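Local coordinates for SIR4-interacting protein SIF2 (Saccharomyces cerevisiae, PDB 1R5M), which antagonizes telomeric silencing in yeast, interacts with SIR4 and is a WD40-repeat subunit of the Set3C corepressor complex, at residues A92-L100 / T125-W135. Numbering follows the deposited sequence.
Sequences AELRHPFAL and TGVENGELRLW. With SO4 (sulfate ion), chain B.
His96 is held at both ring nitrogens. His96 NE2 and Thr125 OG1 share a hydrogen bond of 2.7 Å. His96 ND1 donates to Glu131 OE1 at 2.8 Å, on the anti side of the carboxylate, in a bent bond (143°). Glu131 runs out extended with CG anti to the backbone N (chi1 -176°), which brings its carboxylate there. Trp135 NE1 donates to Thr125 OG1 in the indole plane at 2.8 Å, so the hydroxyl links two rings.

In the flanking salt bridge, Arg133 grips Glu131 side-on, NE to OE1 and NH2 to OE2. Its NE bond is nearly straight (176°). Pro97 CD sits over a guanidinium face, 3.1 Å from Arg133 NH2.

Val127 CG1 makes a CH-pi contact over the centre of the His96 ring, 3.5 Å from its centroid. Arg133 CD makes another on the opposite face. Leu94 CB makes a CH-pi contact 3.7 Å from the centroid of the Trp135 six-membered ring. An alanine in place of Trp135 would probably open a gap beside Leu94 and let the Thr125 hydroxyl turn away from His96.

Two waters join the loop after strand 86-95 to the 127-130 beta turn. One bridges Pro97 O and Asn129 ND2, the other Ala99 N and the same nitrogen.

The contact joins neighbouring propeller blades: strand 86-95 and its following loop meet the two middle strands of the WD 2 blade. The Trp135-Thr125-His96 chain resembles the Trp-Ser/Thr-His-Asp tetrad of WD40 repeats, with Glu131 probably in place of the aspartate. With Glu131 beside ND1, the imidazole is likely to be fixed in rotation and polarised.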
loop_
_atom_site.group_PDB
_atom_site.type_symbol
_atom_site.label_atom_id
_atom_site.label_comp_id
_atom_site.label_asym_id
_atom_site.label_seq_id
_atom_site.Cartn_x
_atom_site.Cartn_y
_atom_site.Cartn_z
ATOM N N ALA A 92 21.710 1.394 6.179
ATOM C CA ALA A 92 21.663 2.674 6.866
ATOM C C ALA A 92 20.501 2.794 7.836
ATOM O O ALA A 92 19.505 2.075 7.734
ATOM C CB ALA A 92 21.584 3.802 5.839
ATOM N N GLU A 93 20.651 3.712 8.783
ATOM C CA GLU A 93 19.620 3.997 9.765
ATOM C C GLU A 93 19.007 5.332 9.344
ATOM O O GLU A 93 19.728 6.293 9.062
ATOM C CB GLU A 93 20.225 4.118 11.167
ATOM C CG GLU A 93 20.936 2.859 11.643
ATOM C CD GLU A 93 21.534 3.005 13.033
ATOM O OE1 GLU A 93 22.208 2.057 13.491
ATOM O OE2 GLU A 93 21.332 4.060 13.671
ATOM N N LEU A 94 17.681 5.376 9.281
ATOM C CA LEU A 94 16.955 6.583 8.900
ATOM C C LEU A 94 16.211 7.020 10.158
ATOM O O LEU A 94 15.050 6.665 10.367
ATOM C CB LEU A 94 15.970 6.264 7.773
ATOM C CG LEU A 94 16.507 5.403 6.620
ATOM C CD1 LEU A 94 15.406 5.226 5.588
ATOM C CD2 LEU A 94 17.741 6.049 5.984
ATOM N N ARG A 95 16.890 7.797 10.993
ATOM C CA ARG A 95 16.316 8.226 12.260
ATOM C C ARG A 95 15.636 9.590 12.257
ATOM O O ARG A 95 16.074 10.519 11.578
ATOM C CB ARG A 95 17.413 8.193 13.331
ATOM C CG ARG A 95 16.909 8.130 14.766
ATOM C CD ARG A 95 18.074 7.922 15.734
ATOM N NE ARG A 95 18.829 6.699 15.452
ATOM C CZ ARG A 95 18.496 5.486 15.885
ATOM N NH1 ARG A 95 17.413 5.312 16.630
ATOM N NH2 ARG A 95 19.251 4.440 15.576
ATOM N N HIS A 96 14.543 9.685 13.013
ATOM C CA HIS A 96 13.796 10.932 13.167
ATOM C C HIS A 96 13.978 11.366 14.619
ATOM O O HIS A 96 13.846 10.558 15.534
ATOM C CB HIS A 96 12.298 10.717 12.925
ATOM C CG HIS A 96 11.927 10.506 11.491
ATOM N ND1 HIS A 96 11.179 11.415 10.776
ATOM C CD2 HIS A 96 12.151 9.463 10.655
ATOM C CE1 HIS A 96 10.951 10.941 9.564
ATOM N NE2 HIS A 96 11.529 9.757 9.466
ATOM N N PRO A 97 14.301 12.641 14.853
ATOM C CA PRO A 97 14.469 13.073 16.242
ATOM C C PRO A 97 13.101 13.134 16.918
ATOM O O PRO A 97 12.078 13.220 16.242
ATOM C CB PRO A 97 15.098 14.456 16.092
ATOM C CG PRO A 97 14.472 14.959 14.821
ATOM C CD PRO A 97 14.556 13.746 13.914
ATOM N N PHE A 98 13.068 13.055 18.244
ATOM C CA PHE A 98 11.796 13.168 18.935
ATOM C C PHE A 98 11.511 14.661 18.993
ATOM O O PHE A 98 12.441 15.464 19.080
ATOM C CB PHE A 98 11.872 12.575 20.341
ATOM C CG PHE A 98 11.891 11.072 20.357
ATOM C CD1 PHE A 98 13.081 10.375 20.190
ATOM C CD2 PHE A 98 10.711 10.355 20.514
ATOM C CE1 PHE A 98 13.096 8.981 20.177
ATOM C CE2 PHE A 98 10.716 8.962 20.501
ATOM C CZ PHE A 98 11.912 8.276 20.332
ATOM N N ALA A 99 10.237 15.028 18.931
ATOM C CA ALA A 99 9.845 16.432 18.945
ATOM C C ALA A 99 10.272 17.156 20.209
ATOM O O ALA A 99 10.365 16.561 21.286
ATOM C CB ALA A 99 8.338 16.550 18.768
ATOM N N LEU A 100 10.537 18.450 20.064
ATOM C CA LEU A 100 10.935 19.280 21.189
ATOM C C LEU A 100 9.780 19.232 22.180
ATOM O O LEU A 100 9.988 19.179 23.394
ATOM C CB LEU A 100 11.164 20.719 20.719
ATOM C CG LEU A 100 11.630 21.738 21.760
ATOM C CD1 LEU A 100 12.995 21.345 22.295
ATOM C CD2 LEU A 100 11.683 23.115 21.122
ATOM N N THR A 125 10.161 8.775 4.605
ATOM C CA THR A 125 9.735 8.090 5.819
ATOM C C THR A 125 8.902 9.090 6.616
ATOM O O THR A 125 9.217 10.286 6.653
ATOM C CB THR A 125 10.933 7.601 6.680
ATOM O OG1 THR A 125 11.793 8.701 7.003
ATOM C CG2 THR A 125 11.722 6.533 5.931
ATOM N N GLY A 126 7.820 8.603 7.217
ATOM C CA GLY A 126 6.950 9.452 8.014
ATOM C C GLY A 126 6.777 8.855 9.398
ATOM O O GLY A 126 6.760 7.632 9.547
ATOM N N VAL A 127 6.646 9.707 10.410
ATOM C CA VAL A 127 6.485 9.241 11.786
ATOM C C VAL A 127 5.179 9.705 12.420
ATOM O O VAL A 127 4.442 10.509 11.849
ATOM C CB VAL A 127 7.664 9.701 12.682
ATOM C CG1 VAL A 127 8.937 9.000 12.253
ATOM C CG2 VAL A 127 7.837 11.222 12.597
ATOM N N GLU A 128 4.895 9.183 13.610
ATOM C CA GLU A 128 3.676 9.531 14.321
ATOM C C GLU A 128 3.456 11.022 14.546
ATOM O O GLU A 128 2.315 11.478 14.523
ATOM C CB GLU A 128 3.628 8.836 15.681
ATOM C CG GLU A 128 3.448 7.341 15.634
ATOM C CD GLU A 128 3.174 6.780 17.012
ATOM O OE1 GLU A 128 2.040 6.951 17.511
ATOM O OE2 GLU A 128 4.095 6.186 17.604
ATOM N N ASN A 129 4.522 11.787 14.780
ATOM C CA ASN A 129 4.320 13.212 15.023
ATOM C C ASN A 129 4.037 14.019 13.763
ATOM O O ASN A 129 3.755 15.217 13.843
ATOM C CB ASN A 129 5.489 13.833 15.817
ATOM C CG ASN A 129 6.778 13.949 15.014
ATOM O OD1 ASN A 129 6.769 14.322 13.840
ATOM N ND2 ASN A 129 7.899 13.656 15.664
ATOM N N GLY A 130 4.103 13.360 12.606
ATOM C CA GLY A 130 3.811 14.030 11.349
ATOM C C GLY A 130 4.981 14.378 10.452
ATOM O O GLY A 130 4.796 14.670 9.270
ATOM N N GLU A 131 6.190 14.348 10.998
ATOM C CA GLU A 131 7.368 14.685 10.216
ATOM C C GLU A 131 7.678 13.700 9.099
ATOM O O GLU A 131 7.508 12.491 9.248
ATOM C CB GLU A 131 8.594 14.784 11.123
ATOM C CG GLU A 131 9.859 15.235 10.398
ATOM C CD GLU A 131 11.087 15.161 11.276
ATOM O OE1 GLU A 131 11.448 14.042 11.694
ATOM O OE2 GLU A 131 11.691 16.219 11.552
ATOM N N LEU A 132 8.149 14.238 7.979
ATOM C CA LEU A 132 8.554 13.432 6.839
ATOM C C LEU A 132 10.027 13.733 6.587
ATOM O O LEU A 132 10.465 14.875 6.743
ATOM C CB LEU A 132 7.765 13.822 5.584
ATOM C CG LEU A 132 6.252 13.606 5.551
ATOM C CD1 LEU A 132 5.669 14.373 4.366
ATOM C CD2 LEU A 132 5.936 12.123 5.440
ATOM N N ARG A 133 10.794 12.709 6.232
ATOM C CA ARG A 133 12.201 12.885 5.891
ATOM C C ARG A 133 12.442 12.179 4.567
ATOM O O ARG A 133 11.850 11.126 4.292
ATOM C CB ARG A 133 13.124 12.340 6.987
ATOM C CG ARG A 133 13.176 13.276 8.182
ATOM C CD ARG A 133 14.080 12.831 9.325
ATOM N NE ARG A 133 13.987 13.861 10.356
ATOM C CZ ARG A 133 14.959 14.708 10.677
ATOM N NH1 ARG A 133 16.143 14.649 10.080
ATOM N NH2 ARG A 133 14.711 15.680 11.540
ATOM N N LEU A 134 13.287 12.790 3.740
ATOM C CA LEU A 134 13.623 12.277 2.419
ATOM C C LEU A 134 15.061 11.790 2.441
ATOM O O LEU A 134 15.957 12.512 2.886
ATOM C CB LEU A 134 13.470 13.393 1.383
ATOM C CG LEU A 134 13.870 13.066 -0.053
ATOM C CD1 LEU A 134 12.904 12.039 -0.636
ATOM C CD2 LEU A 134 13.860 14.335 -0.880
ATOM N N TRP A 135 15.279 10.575 1.948
ATOM C CA TRP A 135 16.610 9.973 1.951
ATOM C C TRP A 135 16.994 9.365 0.607
ATOM O O TRP A 135 16.133 9.018 -0.198
ATOM C CB TRP A 135 16.681 8.846 2.990
ATOM C CG TRP A 135 15.950 9.101 4.279
ATOM C CD1 TRP A 135 14.599 9.018 4.495
ATOM C CD2 TRP A 135 16.536 9.449 5.537
ATOM N NE1 TRP A 135 14.313 9.291 5.812
ATOM C CE2 TRP A 135 15.482 9.560 6.475
ATOM C CE3 TRP A 135 17.850 9.678 5.966
ATOM C CZ2 TRP A 135 15.704 9.889 7.815
ATOM C CZ3 TRP A 135 18.071 10.006 7.299
ATOM C CH2 TRP A 135 17.001 10.108 8.207
HETATM S S SO4 B . 17.613 1.640 17.665
HETATM O O1 SO4 B . 16.770 2.807 17.984
HETATM O O2 SO4 B . 17.973 0.940 18.914
HETATM O O3 SO4 B . 16.872 0.724 16.778
HETATM O O4 SO4 B . 18.843 2.082 16.983
HETATM O O HOH W 1 10.477 13.917 14.271
HETATM O O HOH W 2 7.894 13.237 18.668
#